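Local coordinates for CBS domain protein/ACT domain protein (Thermotoga maritima, PDB 1VR9) that is of unknown function but carries a pair of CBS domains and an ACT domain, and may bind magnesium ions, at residues 35-38 with 39-42; 94-97 with 98-102; 122-125 with 126-130. All coordinates share one frame; numbering follows the deposited sequence. Where two conformers were deposited one is given.

Contact 1 of 3, residues 35-38 with 39-42; sequences CLHR and MRQY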
loop_
_atom_site.group_PDB
_atom_site.type_symbol
_atom_site.label_atom_id
_atom_site.label_comp_id
_atom_site.label_asym_id
_atom_site.label_seq_id
_atom_site.Cartn_x
_atom_site.Cartn_y
_atom_site.Cartn_z
ATOM N N CYS A 35 13.260 4.979 0.069
ATOM C CA CYS A 35 12.203 4.122 -0.419
ATOM C C CYS A 35 12.724 2.719 -0.699
ATOM O O CYS A 35 12.139 1.742 -0.266
ATOM C CB CYS A 35 11.606 4.702 -1.688
ATOM S SG CYS A 35 10.096 3.952 -2.161
ATOM N N LEU A 36 13.870 2.630 -1.355
ATOM C CA LEU A 36 14.487 1.343 -1.634
ATOM C C LEU A 36 14.771 0.585 -0.332
ATOM O O LEU A 36 14.558 -0.624 -0.245
ATOM C CB LEU A 36 15.761 1.523 -2.464
ATOM C CG LEU A 36 15.536 1.923 -3.931
ATOM C CD1 LEU A 36 16.897 2.209 -4.572
ATOM C CD2 LEU A 36 14.782 0.853 -4.685
ATOM N N HIS A 37 15.248 1.302 0.677
ATOM C CA HIS A 37 15.564 0.675 1.947
ATOM C C HIS A 37 14.296 0.078 2.590
ATOM O O HIS A 37 14.294 -1.066 3.048
ATOM C CB HIS A 37 16.258 1.665 2.870
ATOM C CG HIS A 37 16.429 1.158 4.274
ATOM N ND1 HIS A 37 17.349 0.189 4.609
ATOM C CD2 HIS A 37 15.774 1.465 5.418
ATOM C CE1 HIS A 37 17.255 -0.078 5.902
ATOM N NE2 HIS A 37 16.320 0.699 6.418
ATOM N N ARG A 38 13.223 0.847 2.636
ATOM C CA ARG A 38 11.957 0.348 3.210
ATOM C C ARG A 38 11.496 -0.926 2.516
ATOM O O ARG A 38 11.097 -1.888 3.180
ATOM C CB ARG A 38 10.838 1.396 3.127
ATOM C CG ARG A 38 10.949 2.433 4.119
ATOM C CD ARG A 38 10.443 1.984 5.500
ATOM N NE ARG A 38 11.331 2.500 6.527
ATOM C CZ ARG A 38 12.045 1.782 7.396
ATOM N NH1 ARG A 38 12.029 0.434 7.458
ATOM N NH2 ARG A 38 12.802 2.455 8.239
HETATM N N MSE A 39 11.575 -0.948 1.186
HETATM C CA MSE A 39 11.146 -2.123 0.414
HETATM C C MSE A 39 12.060 -3.293 0.753
HETATM O O MSE A 39 11.580 -4.406 0.879
HETATM C CB MSE A 39 11.143 -1.904 -1.097
HETATM C CG MSE A 39 10.821 -0.564 -1.594
HETATM SE SE MSE A 39 10.736 -0.463 -3.555
HETATM C CE MSE A 39 8.905 -0.043 -3.621
ATOM N N ARG A 40 13.369 -3.064 0.906
ATOM C CA ARG A 40 14.270 -4.159 1.325
ATOM C C ARG A 40 13.904 -4.704 2.709
ATOM O O ARG A 40 14.015 -5.916 2.958
ATOM C CB ARG A 40 15.734 -3.729 1.374
ATOM C CG ARG A 40 16.454 -3.660 0.035
ATOM C CD ARG A 40 17.974 -3.586 0.259
ATOM N NE ARG A 40 18.386 -2.435 1.059
ATOM C CZ ARG A 40 18.507 -1.190 0.592
ATOM N NH1 ARG A 40 18.259 -0.906 -0.682
ATOM N NH2 ARG A 40 18.889 -0.226 1.410
ATOM N N GLN A 41 13.457 -3.837 3.607
ATOM C CA GLN A 41 13.163 -4.281 4.989
ATOM C C GLN A 41 11.941 -5.192 4.990
ATOM O O GLN A 41 11.824 -6.082 5.824
ATOM C CB GLN A 41 12.956 -3.059 5.932
ATOM C CG GLN A 41 14.218 -2.228 6.094
ATOM C CD GLN A 41 15.371 -2.998 6.747
ATOM O OE1 GLN A 41 15.325 -3.295 7.927
ATOM N NE2 GLN A 41 16.413 -3.312 5.975
ATOM N N TYR A 42 11.037 -4.971 4.031
ATOM C CA TYR A 42 9.832 -5.778 3.887
ATOM C C TYR A 42 9.956 -6.815 2.778
ATOM O O TYR A 42 8.984 -7.520 2.485
ATOM C CB TYR A 42 8.610 -4.881 3.665
ATOM C CG TYR A 42 8.130 -4.258 4.941
ATOM C CD1 TYR A 42 7.246 -4.948 5.758
ATOM C CD2 TYR A 42 8.600 -3.022 5.366
ATOM C CE1 TYR A 42 6.826 -4.425 6.950
ATOM C CE2 TYR A 42 8.176 -2.470 6.583
ATOM C CZ TYR A 42 7.263 -3.185 7.355
ATOM O OH TYR A 42 6.794 -2.697 8.550
#
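The ring of H37 and the amide arm of Q41, one helical turn further on, carry the flat-group packing here. CG of Q41 sits over one face of the imidazole, 3.9 Å from the ring centroid and 23° off its normal, a CH-pi contact, and the amide beyond it turns nearly parallel to the ring, the two planes 17° apart. A bend at chi2 of Q41 (-63°) turns the amide along the rim of the imidazole, where Q41 NE2 comes within 3.3 Å of H37 CE1. R40 meets the same ring differently: its NH2 lies at the edge, near the ring plane, while the face of its guanidinium rests on H37 CA and, with R40 NH1 at 3.7 Å, on L36 O. With an alanine in place of H37, Q41 CG would probably lose the ring face beneath it and the Q41 amide the neighbour that limits its turning, whereas R40 NH2 would lose only its ring-edge neighbour.

Apolar contact is looser: the selenium of the selenomethionine M39 lies 4.4 Å from L36 CD2 in the conformer given, one of two, so this contact is doubtful.

Backbone bonds run from M39 N to C35 O, R40 N to L36 O and Q41 N to H37 O. The last turn is slacker: Y42 N reaches R38 O at 3.2 Å, and Q41 N adds a weak bond to the same oxygen, which also lies at the edge of the Y42 ring. Y42 is the first residue to leave helical geometry, and its hydroxyl is hydrogen-bonded to D22.

Helix 32-41 is the crossover of a beta-alpha-beta unit between the parallel strands 25-27 and 46-50; C35 and M39 pack on C47 of the second strand, L36 on L70, and Y42 on P24.

Contact 2 of 3, residues 94-97 with 98-102; sequences ALLL and FLEHQ
F98 leans back on the turn that precedes it, its ring carbon CD2 3.4 Å from the carbonyl oxygen of A94, while A94 CB approaches the neighbouring ring carbon CE2 of F98 more loosely, at 4.4 Å. With chi1 at -74° the phenyl group stands beside its own backbone N, which carries it back along the helix toward A94. L97 faces the interior too, so A94, L97 and F98 together make the buried side of this helix end.

Among the polar groups, E100 keeps to the outer side. Its methylene CG passes 3.5 Å from the carbonyl oxygen of L96, and from there the chain runs out extended. E100 OE2 ends 4.2 Å from L96 CG, the branch point of the leucine. This is plain van der Waals contact: the aliphatic part of the glutamate lies on the helix and its carboxylate ends beside leucine carbons.

The backbone bonds show how the helix closes. F98 N to A94 O is almost straight, 172° at the hydrogen, and it and L99 N to L95 O are both 2.9 Å long; E100 N to L96 O is stretched to 3.3 Å and weak. H101 has already left helical geometry, yet its N still bonds to L97 O, in the plane of that carbonyl. Q102 then folds back, and its side-chain NE2 donates to F98 O at 2.9 Å, so an amide side chain satisfies a carbonyl of the final turn.

The inner face made by A94, L97 and F98 packs on L106 of strand 105-109, and the F98 ring also meets that of F124. Helix 91-100 forms the crossover between parallel strands 85-86 and 105-109, a beta-alpha-beta unit of the kind on which CBS domains are built.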
loop_
_atom_site.group_PDB
_atom_site.type_symbol
_atom_site.label_atom_id
_atom_site.label_comp_id
_atom_site.label_asym_id
_atom_site.label_seq_id
_atom_site.Cartn_x
_atom_site.Cartn_y
_atom_site.Cartn_z
ATOM N N ALA A 94 -12.270 -5.767 -1.298
ATOM C CA ALA A 94 -10.836 -5.829 -1.571
ATOM C C ALA A 94 -10.521 -6.764 -2.754
ATOM O O ALA A 94 -9.534 -6.563 -3.458
ATOM C CB ALA A 94 -10.081 -6.286 -0.327
ATOM N N LEU A 95 -11.344 -7.782 -2.960
ATOM C CA LEU A 95 -11.157 -8.702 -4.085
ATOM C C LEU A 95 -11.174 -7.922 -5.389
ATOM O O LEU A 95 -10.338 -8.144 -6.281
ATOM C CB LEU A 95 -12.233 -9.807 -4.109
ATOM C CG LEU A 95 -12.205 -10.865 -5.216
ATOM C CD1 LEU A 95 -10.831 -11.444 -5.398
ATOM C CD2 LEU A 95 -13.197 -11.989 -4.914
ATOM N N LEU A 96 -12.097 -6.969 -5.507
ATOM C CA LEU A 96 -12.172 -6.165 -6.713
ATOM C C LEU A 96 -10.917 -5.308 -6.955
ATOM O O LEU A 96 -10.542 -5.075 -8.106
ATOM C CB LEU A 96 -13.427 -5.274 -6.672
ATOM C CG LEU A 96 -13.696 -4.378 -7.883
ATOM C CD1 LEU A 96 -14.391 -5.183 -8.953
ATOM C CD2 LEU A 96 -14.507 -3.138 -7.486
ATOM N N LEU A 97 -10.323 -4.768 -5.893
ATOM C CA LEU A 97 -9.094 -3.970 -6.023
ATOM C C LEU A 97 -7.897 -4.857 -6.385
ATOM O O LEU A 97 -7.089 -4.472 -7.229
ATOM C CB LEU A 97 -8.767 -3.192 -4.754
ATOM C CG LEU A 97 -9.532 -1.896 -4.469
ATOM C CD1 LEU A 97 -9.129 -0.811 -5.453
ATOM C CD2 LEU A 97 -11.013 -2.103 -4.521
ATOM N N PHE A 98 -7.764 -6.015 -5.737
ATOM C CA PHE A 98 -6.665 -6.936 -6.074
ATOM C C PHE A 98 -6.787 -7.482 -7.506
ATOM O O PHE A 98 -5.779 -7.743 -8.158
ATOM C CB PHE A 98 -6.497 -8.081 -5.053
ATOM C CG PHE A 98 -5.882 -7.657 -3.720
ATOM C CD1 PHE A 98 -4.594 -7.133 -3.658
ATOM C CD2 PHE A 98 -6.560 -7.886 -2.518
ATOM C CE1 PHE A 98 -4.009 -6.805 -2.447
ATOM C CE2 PHE A 98 -5.997 -7.548 -1.313
ATOM C CZ PHE A 98 -4.724 -6.992 -1.260
ATOM N N LEU A 99 -8.002 -7.626 -8.001
ATOM C CA LEU A 99 -8.217 -8.003 -9.403
ATOM C C LEU A 99 -7.689 -6.925 -10.345
ATOM O O LEU A 99 -7.128 -7.232 -11.403
ATOM C CB LEU A 99 -9.691 -8.257 -9.669
ATOM C CG LEU A 99 -10.024 -8.573 -11.132
ATOM C CD1 LEU A 99 -9.453 -9.919 -11.519
ATOM C CD2 LEU A 99 -11.527 -8.533 -11.340
ATOM N N GLU A 100 -7.882 -5.658 -9.972
ATOM C CA GLU A 100 -7.332 -4.534 -10.726
ATOM C C GLU A 100 -5.800 -4.477 -10.687
ATOM O O GLU A 100 -5.160 -4.329 -11.744
ATOM C CB GLU A 100 -7.917 -3.201 -10.229
ATOM C CG GLU A 100 -9.386 -2.982 -10.623
ATOM C CD GLU A 100 -9.991 -1.719 -10.035
ATOM O OE1 GLU A 100 -9.243 -0.774 -9.703
ATOM O OE2 GLU A 100 -11.235 -1.661 -9.899
ATOM N N HIS A 101 -5.220 -4.634 -9.483
ATOM C CA HIS A 101 -3.768 -4.594 -9.281
ATOM C C HIS A 101 -3.312 -5.573 -8.193
ATOM O O HIS A 101 -3.695 -5.434 -7.014
ATOM C CB HIS A 101 -3.360 -3.178 -8.876
ATOM C CG HIS A 101 -3.802 -2.119 -9.840
ATOM N ND1 HIS A 101 -3.200 -1.923 -11.064
ATOM C CD2 HIS A 101 -4.770 -1.180 -9.742
ATOM C CE1 HIS A 101 -3.793 -0.921 -11.687
ATOM N NE2 HIS A 101 -4.745 -0.444 -10.906
ATOM N N GLN A 102 -2.470 -6.546 -8.556
ATOM C CA GLN A 102 -2.042 -7.576 -7.579
ATOM C C GLN A 102 -0.820 -7.142 -6.747
ATOM O O GLN A 102 0.237 -7.799 -6.729
ATOM C CB GLN A 102 -1.774 -8.914 -8.267
ATOM C CG GLN A 102 -3.006 -9.543 -8.928
ATOM C CD GLN A 102 -3.226 -9.095 -10.352
ATOM O OE1 GLN A 102 -2.380 -9.289 -11.227
ATOM N NE2 GLN A 102 -4.400 -8.517 -10.608
#

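Contact 3 of 3, residues 122-125 with 126-130; sequences HDFL and EALIE
Two carboxylates of like charge stand close together on the outer side of this helix: D123 OD1 and E126 OE1 are 3.6 Å apart, their side chains running side by side with the planes 51° apart. What lies next to them is the imidazole of H122, whose ND1 donates to D123 OD1 at 3.0 Å. The oxygen is met on its anti side, 26° out of the carboxylate plane, but it lies in the plane of the ring, at its edge. CG of H122 is turned away from the backbone N (chi1 172°), which swings the ring to the flank where both acids project. E126 OE1 also approaches H122 CE1, obliquely and at 3.8 Å, so a protonated imidazole, if present, would probably ease the repulsion between the acids.

Helix 121-130 directly follows strand 115-120, the last strand of the second CBS domain's mixed sheet, and packs against helix 91-100 through F124 and A127, which both touch I91. At the start of the helix, the side chain of S120 accepts a hydrogen bond from the backbone N of D123.

Apolar contact centres on F124. Both methyls of L128 lie to one side of the F124 ring: CD1 over the face, 4.2 Å from the centroid in a CH-pi contact, and CD2 nearer the rim, 3.5 Å from F124 CE2. On the exposed flank L125 meets the same methyl CD2 more loosely.

Regular i to i+4 bonds hold the backbone, from E126 N to H122 O through to I129 N on L125 O, this last at 2.9 Å. CG1 of I129 lies 3.4 Å from that same L125 O, and E130 N carries the helical pattern onward to E126 O.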
loop_
_atom_site.group_PDB
_atom_site.type_symbol
_atom_site.label_atom_id
_atom_site.label_comp_id
_atom_site.label_asym_id
_atom_site.label_seq_id
_atom_site.Cartn_x
_atom_site.Cartn_y
_atom_site.Cartn_z
ATOM N N HIS A 122 -1.408 -11.488 1.301
ATOM C CA HIS A 122 -1.372 -12.737 2.059
ATOM C C HIS A 122 -2.563 -12.817 2.997
ATOM O O HIS A 122 -3.285 -13.808 3.013
ATOM C CB HIS A 122 -0.067 -12.828 2.851
ATOM C CG HIS A 122 -0.015 -13.969 3.810
ATOM N ND1 HIS A 122 -0.417 -13.847 5.123
ATOM C CD2 HIS A 122 0.391 -15.249 3.656
ATOM C CE1 HIS A 122 -0.255 -15.008 5.738
ATOM N NE2 HIS A 122 0.240 -15.878 4.874
ATOM N N ASP A 123 -2.768 -11.763 3.793
ATOM C CA ASP A 123 -3.861 -11.768 4.783
ATOM C C ASP A 123 -5.240 -11.792 4.117
ATOM O O ASP A 123 -6.163 -12.447 4.608
ATOM C CB ASP A 123 -3.722 -10.580 5.742
ATOM C CG ASP A 123 -2.556 -10.748 6.711
ATOM O OD1 ASP A 123 -1.920 -11.829 6.724
ATOM O OD2 ASP A 123 -2.276 -9.804 7.484
ATOM N N PHE A 124 -5.377 -11.117 2.987
ATOM C CA PHE A 124 -6.588 -11.253 2.186
ATOM C C PHE A 124 -6.871 -12.694 1.772
ATOM O O PHE A 124 -8.008 -13.153 1.851
ATOM C CB PHE A 124 -6.516 -10.364 0.952
ATOM C CG PHE A 124 -7.626 -10.583 -0.028
ATOM C CD1 PHE A 124 -8.894 -10.058 0.199
ATOM C CD2 PHE A 124 -7.390 -11.265 -1.208
ATOM C CE1 PHE A 124 -9.907 -10.244 -0.715
ATOM C CE2 PHE A 124 -8.412 -11.467 -2.125
ATOM C CZ PHE A 124 -9.671 -10.958 -1.867
ATOM N N LEU A 125 -5.856 -13.418 1.306
ATOM C CA LEU A 125 -6.049 -14.812 0.949
ATOM C C LEU A 125 -6.435 -15.663 2.156
ATOM O O LEU A 125 -7.243 -16.567 2.030
ATOM C CB LEU A 125 -4.810 -15.371 0.251
ATOM C CG LEU A 125 -4.549 -14.684 -1.098
ATOM C CD1 LEU A 125 -3.234 -15.224 -1.688
ATOM C CD2 LEU A 125 -5.698 -14.888 -2.105
ATOM N N GLU A 126 -5.843 -15.368 3.310
ATOM C CA GLU A 126 -6.192 -16.041 4.560
ATOM C C GLU A 126 -7.660 -15.802 4.913
ATOM O O GLU A 126 -8.329 -16.721 5.444
ATOM C CB GLU A 126 -5.257 -15.554 5.675
ATOM C CG GLU A 126 -5.344 -16.311 6.996
ATOM C CD GLU A 126 -4.174 -15.965 7.910
ATOM O OE1 GLU A 126 -3.544 -14.903 7.690
ATOM O OE2 GLU A 126 -3.893 -16.744 8.841
ATOM N N ALA A 127 -8.164 -14.596 4.633
ATOM C CA ALA A 127 -9.589 -14.308 4.816
ATOM C C ALA A 127 -10.432 -15.237 3.949
ATOM O O ALA A 127 -11.395 -15.810 4.428
ATOM C CB ALA A 127 -9.913 -12.886 4.498
ATOM N N LEU A 128 -10.047 -15.383 2.679
ATOM C CA LEU A 128 -10.771 -16.264 1.737
ATOM C C LEU A 128 -10.668 -17.747 2.098
ATOM O O LEU A 128 -11.587 -18.533 1.841
ATOM C CB LEU A 128 -10.258 -16.041 0.310
ATOM C CG LEU A 128 -10.917 -14.960 -0.552
ATOM C CD1 LEU A 128 -11.348 -13.729 0.235
ATOM C CD2 LEU A 128 -9.979 -14.580 -1.689
ATOM N N ILE A 129 -9.549 -18.142 2.685
ATOM C CA ILE A 129 -9.411 -19.513 3.185
ATOM C C ILE A 129 -10.413 -19.787 4.293
ATOM O O ILE A 129 -11.006 -20.863 4.345
ATOM C CB ILE A 129 -7.990 -19.757 3.663
ATOM C CG1 ILE A 129 -7.125 -19.924 2.423
ATOM C CG2 ILE A 129 -7.900 -20.988 4.613
ATOM C CD1 ILE A 129 -5.708 -20.003 2.695
ATOM N N GLU A 130 -10.597 -18.799 5.166
ATOM C CA GLU A 130 -11.608 -18.877 6.230
ATOM C C GLU A 130 -13.025 -18.914 5.659
ATOM O O GLU A 130 -13.843 -19.745 6.084
ATOM C CB GLU A 130 -11.448 -17.690 7.192
ATOM C CG GLU A 130 -12.730 -17.197 7.878
ATOM C CD GLU A 130 -12.774 -15.670 8.021
ATOM O OE1 GLU A 130 -12.681 -14.952 6.993
ATOM O OE2 GLU A 130 -12.912 -15.196 9.164
#

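The three contacts are helical turns taken from the two CBS domains of one chain, and they show how the same local pattern serves different surroundings. Contact 1 belongs to the first domain and stands apart: its centre is about 23 Å from that of contact 2 and about 24 Å from that of contact 3, and its nearest atoms stay about 12 and 10 Å from theirs. Contacts 2 and 3 share the second domain, with centres about 14 Å apart, and touch directly. There the F124 ring wedges against helix 91-100, its CZ 3.5 Å from L95 CA, while F98 CE2 packs 3.7 Å from F124 CB.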